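Local coordinates for protein sorting nexin-21 (Mus musculus, PDB 4YMR) that binds membranes enriched in phosphatidylinositol 3-phosphate and phosphatidylinositol 4,5-bisphosphate and may act at several stages of intracellular trafficking, at residues G25-A30 and A61-E66; L12-R17 and L31-N36. One frame throughout, in Å; residues are numbered along the deposited sequence.

Contact 1 (G25-A30 and A61-E66); sequences GLYREA and AVCHQE
The phenol ring of Y27 is the centre of the contact between the start of helix 27-43 and residues 61-66 of helix 52-66, with the side chain of E66 stacked on one face. E66 CG stands over the middle of the ring, 3.5 Å from its centroid and 5° off the ring normal, a CH-pi contact. Bent at chi2 (-70°), the glutamate chain keeps its carboxylate over the same face, the two planes only 13° apart. C63 SG instead comes in at the rim, 4.0 Å from Y27 CD1, and makes a sulfur-aromatic contact near the ring plane. The same sulfur packs against A30 CB at 3.7 Å and Y27 O at 3.6 Å, touching the first helical turn as well as the ring edge. V62 CG1 completes the set, 4.2 Å from Y27 CE1. An alanine at Y27 would probably cost E66 the flat surface that supports its methylenes and leave C63 with a looser fit. Further out, G25 C lies toward the rim of the opposite ring face, and T22 of helix 12-24 packs on Y27, A30 and C63. E66 OE2 forms a salt bridge with K135 of the second subunit, whose side chain also packs on Y27. With methylenes on the ring and its carboxylate paired across subunits, one glutamate serves both helix packing and the domain-swapped assembly.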
loop_
_atom_site.group_PDB
_atom_site.type_symbol
_atom_site.label_atom_id
_atom_site.label_comp_id
_atom_site.label_asym_id
_atom_site.label_seq_id
_atom_site.Cartn_x
_atom_site.Cartn_y
_atom_site.Cartn_z
ATOM N N GLY A 25 16.935 16.376 9.079
ATOM C CA GLY A 25 16.529 17.769 8.993
ATOM C C GLY A 25 17.093 18.468 7.770
ATOM O O GLY A 25 17.047 19.691 7.663
ATOM N N LEU A 26 17.645 17.686 6.849
ATOM C CA LEU A 26 18.165 18.219 5.599
ATOM C C LEU A 26 17.037 18.311 4.562
ATOM O O LEU A 26 17.005 17.562 3.589
ATOM C CB LEU A 26 19.327 17.351 5.092
ATOM C CG LEU A 26 20.616 17.363 5.928
ATOM C CD1 LEU A 26 21.616 16.301 5.461
ATOM C CD2 LEU A 26 21.257 18.744 5.905
ATOM N N TYR A 27 16.117 19.244 4.777
ATOM C CA TYR A 27 14.899 19.322 3.971
ATOM C C TYR A 27 15.128 19.640 2.496
ATOM O O TYR A 27 14.522 19.007 1.637
ATOM C CB TYR A 27 13.875 20.268 4.605
ATOM C CG TYR A 27 13.510 19.808 5.993
ATOM C CD1 TYR A 27 12.828 18.613 6.179
ATOM C CD2 TYR A 27 13.885 20.540 7.120
ATOM C CE1 TYR A 27 12.508 18.163 7.437
ATOM C CE2 TYR A 27 13.563 20.103 8.398
ATOM C CZ TYR A 27 12.871 18.906 8.552
ATOM O OH TYR A 27 12.543 18.429 9.811
ATOM N N ARG A 28 16.017 20.587 2.207
ATOM C CA ARG A 28 16.317 20.949 0.826
ATOM C C ARG A 28 16.979 19.804 0.047
ATOM O O ARG A 28 16.638 19.567 -1.120
ATOM C CB ARG A 28 17.142 22.241 0.758
ATOM C CG ARG A 28 17.254 22.831 -0.641
ATOM C CD ARG A 28 17.448 24.351 -0.601
ATOM N NE ARG A 28 16.214 25.062 -0.272
ATOM C CZ ARG A 28 15.210 25.240 -1.124
ATOM N NH1 ARG A 28 15.291 24.759 -2.354
ATOM N NH2 ARG A 28 14.123 25.893 -0.749
ATOM N N GLU A 29 17.901 19.087 0.691
ATOM C CA GLU A 29 18.512 17.895 0.084
ATOM C C GLU A 29 17.454 16.817 -0.149
ATOM O O GLU A 29 17.409 16.198 -1.208
ATOM C CB GLU A 29 19.654 17.347 0.960
ATOM C CG GLU A 29 20.793 16.661 0.182
ATOM C CD GLU A 29 21.956 16.204 1.076
ATOM O OE1 GLU A 29 22.180 16.810 2.154
ATOM O OE2 GLU A 29 22.647 15.230 0.695
ATOM N N ALA A 30 16.594 16.610 0.849
ATOM C CA ALA A 30 15.538 15.593 0.786
ATOM C C ALA A 30 14.524 15.855 -0.327
ATOM O O ALA A 30 14.072 14.920 -0.980
ATOM C CB ALA A 30 14.827 15.473 2.128
ATOM N N ALA A 61 5.313 17.170 1.119
ATOM C CA ALA A 61 4.542 18.133 1.898
ATOM C C ALA A 61 5.334 18.657 3.102
ATOM O O ALA A 61 5.352 19.853 3.365
ATOM C CB ALA A 61 3.212 17.525 2.339
ATOM N N VAL A 62 6.004 17.750 3.804
ATOM C CA VAL A 62 6.858 18.104 4.934
ATOM C C VAL A 62 8.017 19.005 4.549
ATOM O O VAL A 62 8.265 20.035 5.200
ATOM C CB VAL A 62 7.365 16.838 5.674
ATOM C CG1 VAL A 62 8.446 17.188 6.670
ATOM C CG2 VAL A 62 6.207 16.180 6.388
ATOM N N CYS A 63 8.706 18.625 3.474
ATOM C CA CYS A 63 9.862 19.372 3.028
ATOM C C CYS A 63 9.437 20.740 2.509
ATOM O O CYS A 63 10.058 21.747 2.842
ATOM C CB CYS A 63 10.678 18.596 1.984
ATOM S SG CYS A 63 11.554 17.166 2.641
ATOM N N HIS A 64 8.380 20.788 1.710
ATOM C CA HIS A 64 7.877 22.083 1.275
ATOM C C HIS A 64 7.501 22.974 2.468
ATOM O O HIS A 64 7.862 24.142 2.486
ATOM C CB HIS A 64 6.757 21.938 0.245
ATOM C CG HIS A 64 7.260 21.610 -1.128
ATOM N ND1 HIS A 64 6.657 20.666 -1.937
ATOM C CD2 HIS A 64 8.312 22.093 -1.830
ATOM C CE1 HIS A 64 7.316 20.593 -3.088
ATOM N NE2 HIS A 64 8.327 21.444 -3.043
ATOM N N GLN A 65 6.830 22.429 3.480
ATOM C CA GLN A 65 6.459 23.248 4.640
ATOM C C GLN A 65 7.650 23.790 5.400
ATOM O O GLN A 65 7.633 24.926 5.862
ATOM C CB GLN A 65 5.614 22.449 5.611
ATOM C CG GLN A 65 4.163 22.405 5.253
ATOM C CD GLN A 65 3.371 21.622 6.258
ATOM O OE1 GLN A 65 3.000 22.141 7.313
ATOM N NE2 GLN A 65 3.126 20.359 5.953
ATOM N N GLU A 66 8.672 22.953 5.546
ATOM C CA GLU A 66 9.898 23.353 6.223
ATOM C C GLU A 66 10.689 24.422 5.467
ATOM O O GLU A 66 11.535 25.106 6.077
ATOM C CB GLU A 66 10.799 22.143 6.522
ATOM C CG GLU A 66 10.138 21.077 7.424
ATOM C CD GLU A 66 9.931 21.511 8.886
ATOM O OE1 GLU A 66 10.315 22.635 9.262
ATOM O OE2 GLU A 66 9.382 20.711 9.676
#

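Contact 2 (L12-R17 and L31-N36); sequences LPELRR and LALWAN
L33 projects from helix 27-43 toward helix 12-24 and packs between E14 and R17. Its CB points at helix 12-24, and with CG anti to the carbonyl carbon (chi1 -62°) the branch point is carried on in that direction, where the two methyls part company. CD1 reaches R17 and rests against the aliphatic base of that side chain, 3.6 Å from R17 CG and 4.1 Å from R17 CB. CD2 turns to E14, lying 4.2 Å from E14 CG and 3.9 Å from E14 OE2. The glutamate, extended beyond CG, passes obliquely alongside the leucine and ends near N36; E14 OE2 meets the carbon N36 CB at 3.5 Å, with N36 ND2 4.2 Å away, so no hydrogen bond forms. On the more buried flank, L15 crosses W34 at about a right angle and sets CD2 3.7 Å from W34 CZ3, on the six-membered part of the indole. No hydrogen bond joins the segments, whose axes approach to 8.8 Å with an angle of 152° between their directions. W34 NE1 is instead satisfied by T22 OG1, farther along helix 12-24, which helps fix the indole's orientation. Such an antiparallel helical hairpin is the building element of tetratricopeptide-repeat domains, consistent with the PXB/TPR character of this fragment. Helix 52-66 packs on W34 through L60, while L138 and L143 of the second subunit pack on W34 and L15, respectively.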
loop_
_atom_site.group_PDB
_atom_site.type_symbol
_atom_site.label_atom_id
_atom_site.label_comp_id
_atom_site.label_asym_id
_atom_site.label_seq_id
_atom_site.Cartn_x
_atom_site.Cartn_y
_atom_site.Cartn_z
ATOM N N LEU A 12 12.722 2.565 -4.357
ATOM C CA LEU A 12 12.936 2.409 -2.910
ATOM C C LEU A 12 14.299 2.845 -2.331
ATOM O O LEU A 12 14.341 3.351 -1.215
ATOM C CB LEU A 12 12.579 0.994 -2.433
ATOM C CG LEU A 12 11.092 0.725 -2.162
ATOM C CD1 LEU A 12 10.368 0.299 -3.439
ATOM C CD2 LEU A 12 10.906 -0.310 -1.060
ATOM N N PRO A 13 15.415 2.632 -3.057
ATOM C CA PRO A 13 16.662 3.229 -2.553
ATOM C C PRO A 13 16.594 4.752 -2.390
ATOM O O PRO A 13 17.208 5.299 -1.471
ATOM C CB PRO A 13 17.682 2.862 -3.633
ATOM C CG PRO A 13 17.181 1.580 -4.184
ATOM C CD PRO A 13 15.671 1.686 -4.161
ATOM N N GLU A 14 15.848 5.416 -3.271
ATOM C CA GLU A 14 15.716 6.871 -3.248
ATOM C C GLU A 14 14.828 7.311 -2.079
ATOM O O GLU A 14 15.163 8.248 -1.355
ATOM C CB GLU A 14 15.166 7.381 -4.591
ATOM C CG GLU A 14 15.562 8.812 -4.956
ATOM C CD GLU A 14 15.436 9.111 -6.454
ATOM O OE1 GLU A 14 15.084 8.184 -7.222
ATOM O OE2 GLU A 14 15.693 10.273 -6.861
ATOM N N LEU A 15 13.704 6.620 -1.898
ATOM C CA LEU A 15 12.811 6.877 -0.769
ATOM C C LEU A 15 13.524 6.681 0.563
ATOM O O LEU A 15 13.342 7.472 1.488
ATOM C CB LEU A 15 11.601 5.949 -0.822
ATOM C CG LEU A 15 10.666 6.069 -2.017
ATOM C CD1 LEU A 15 9.506 5.105 -1.834
ATOM C CD2 LEU A 15 10.172 7.509 -2.183
ATOM N N ARG A 16 14.308 5.605 0.647
ATOM C CA ARG A 16 15.164 5.311 1.795
ATOM C C ARG A 16 16.053 6.502 2.153
ATOM O O ARG A 16 16.032 6.980 3.282
ATOM C CB ARG A 16 16.042 4.075 1.514
ATOM C CG ARG A 16 15.410 2.724 1.876
ATOM C CD ARG A 16 16.206 1.533 1.306
ATOM N NE ARG A 16 15.319 0.494 0.775
ATOM C CZ ARG A 16 15.617 -0.319 -0.237
ATOM N NH1 ARG A 16 16.793 -0.237 -0.846
ATOM N NH2 ARG A 16 14.728 -1.217 -0.640
ATOM N N ARG A 17 16.837 6.968 1.184
ATOM C CA ARG A 17 17.708 8.119 1.393
ATOM C C ARG A 17 16.895 9.393 1.687
ATOM O O ARG A 17 17.212 10.121 2.625
ATOM C CB ARG A 17 18.690 8.316 0.221
ATOM C CG ARG A 17 19.659 9.499 0.402
ATOM C CD ARG A 17 21.134 9.076 0.434
ATOM N NE ARG A 17 22.041 10.230 0.429
ATOM C CZ ARG A 17 22.635 10.740 1.509
ATOM N NH1 ARG A 17 22.432 10.199 2.701
ATOM N NH2 ARG A 17 23.437 11.794 1.396
ATOM N N LEU A 31 14.182 17.128 -0.542
ATOM C CA LEU A 31 13.100 17.494 -1.458
ATOM C C LEU A 31 13.289 16.954 -2.879
ATOM O O LEU A 31 12.387 16.325 -3.432
ATOM C CB LEU A 31 12.890 19.008 -1.487
ATOM C CG LEU A 31 11.789 19.527 -2.424
ATOM C CD1 LEU A 31 10.420 19.124 -1.922
ATOM C CD2 LEU A 31 11.889 21.044 -2.601
ATOM N N ALA A 32 14.463 17.203 -3.452
ATOM C CA ALA A 32 14.807 16.729 -4.785
ATOM C C ALA A 32 14.629 15.208 -4.926
ATOM O O ALA A 32 14.086 14.727 -5.923
ATOM C CB ALA A 32 16.229 17.156 -5.148
ATOM N N LEU A 33 15.071 14.460 -3.917
ATOM C CA LEU A 33 14.937 13.001 -3.913
ATOM C C LEU A 33 13.474 12.524 -3.908
ATOM O O LEU A 33 13.086 11.699 -4.737
ATOM C CB LEU A 33 15.707 12.394 -2.736
ATOM C CG LEU A 33 17.214 12.641 -2.780
ATOM C CD1 LEU A 33 17.926 11.894 -1.661
ATOM C CD2 LEU A 33 17.762 12.244 -4.142
ATOM N N TRP A 34 12.671 13.029 -2.973
ATOM C CA TRP A 34 11.237 12.771 -3.004
ATOM C C TRP A 34 10.617 13.133 -4.369
ATOM O O TRP A 34 9.724 12.444 -4.856
ATOM C CB TRP A 34 10.498 13.578 -1.923
ATOM C CG TRP A 34 10.760 13.254 -0.460
ATOM C CD1 TRP A 34 11.255 14.112 0.485
ATOM C CD2 TRP A 34 10.507 12.016 0.221
ATOM N NE1 TRP A 34 11.333 13.490 1.703
ATOM C CE2 TRP A 34 10.877 12.198 1.579
ATOM C CE3 TRP A 34 9.993 10.769 -0.174
ATOM C CZ2 TRP A 34 10.760 11.192 2.539
ATOM C CZ3 TRP A 34 9.878 9.764 0.781
ATOM C CH2 TRP A 34 10.266 9.983 2.123
ATOM N N ALA A 35 11.087 14.230 -4.956
ATOM C CA ALA A 35 10.476 14.825 -6.143
ATOM C C ALA A 35 10.697 13.971 -7.388
ATOM O O ALA A 35 9.785 13.784 -8.186
ATOM C CB ALA A 35 11.015 16.234 -6.370
ATOM N N ASN A 36 11.915 13.467 -7.550
ATOM C CA ASN A 36 12.225 12.527 -8.619
ATOM C C ASN A 36 11.564 11.154 -8.436
ATOM O O ASN A 36 11.066 10.580 -9.399
ATOM C CB ASN A 36 13.738 12.407 -8.788
ATOM C CG ASN A 36 14.370 13.714 -9.236
ATOM O OD1 ASN A 36 13.830 14.421 -10.097
ATOM N ND2 ASN A 36 15.508 14.052 -8.643
#

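How the contacts relate
Helix 27-43 is common to both contacts: its first turn meets helix 52-66 in contact 1, and the following turns meet helix 12-24 in contact 2. Contact 1 is the more buried, an aromatic and sulfur junction with a charge at its margin; contact 2 grades from a covered leucine-tryptophan pair to exposed arginine and asparagine. The two meet directly, C63 SG lying 3.8 Å from W34 CD1 and C63 CB 3.9 Å from L31 CD1, so the packing runs on from one to the other. Both also touch the second subunit, contact 1 through a salt bridge and packing, contact 2 through packing.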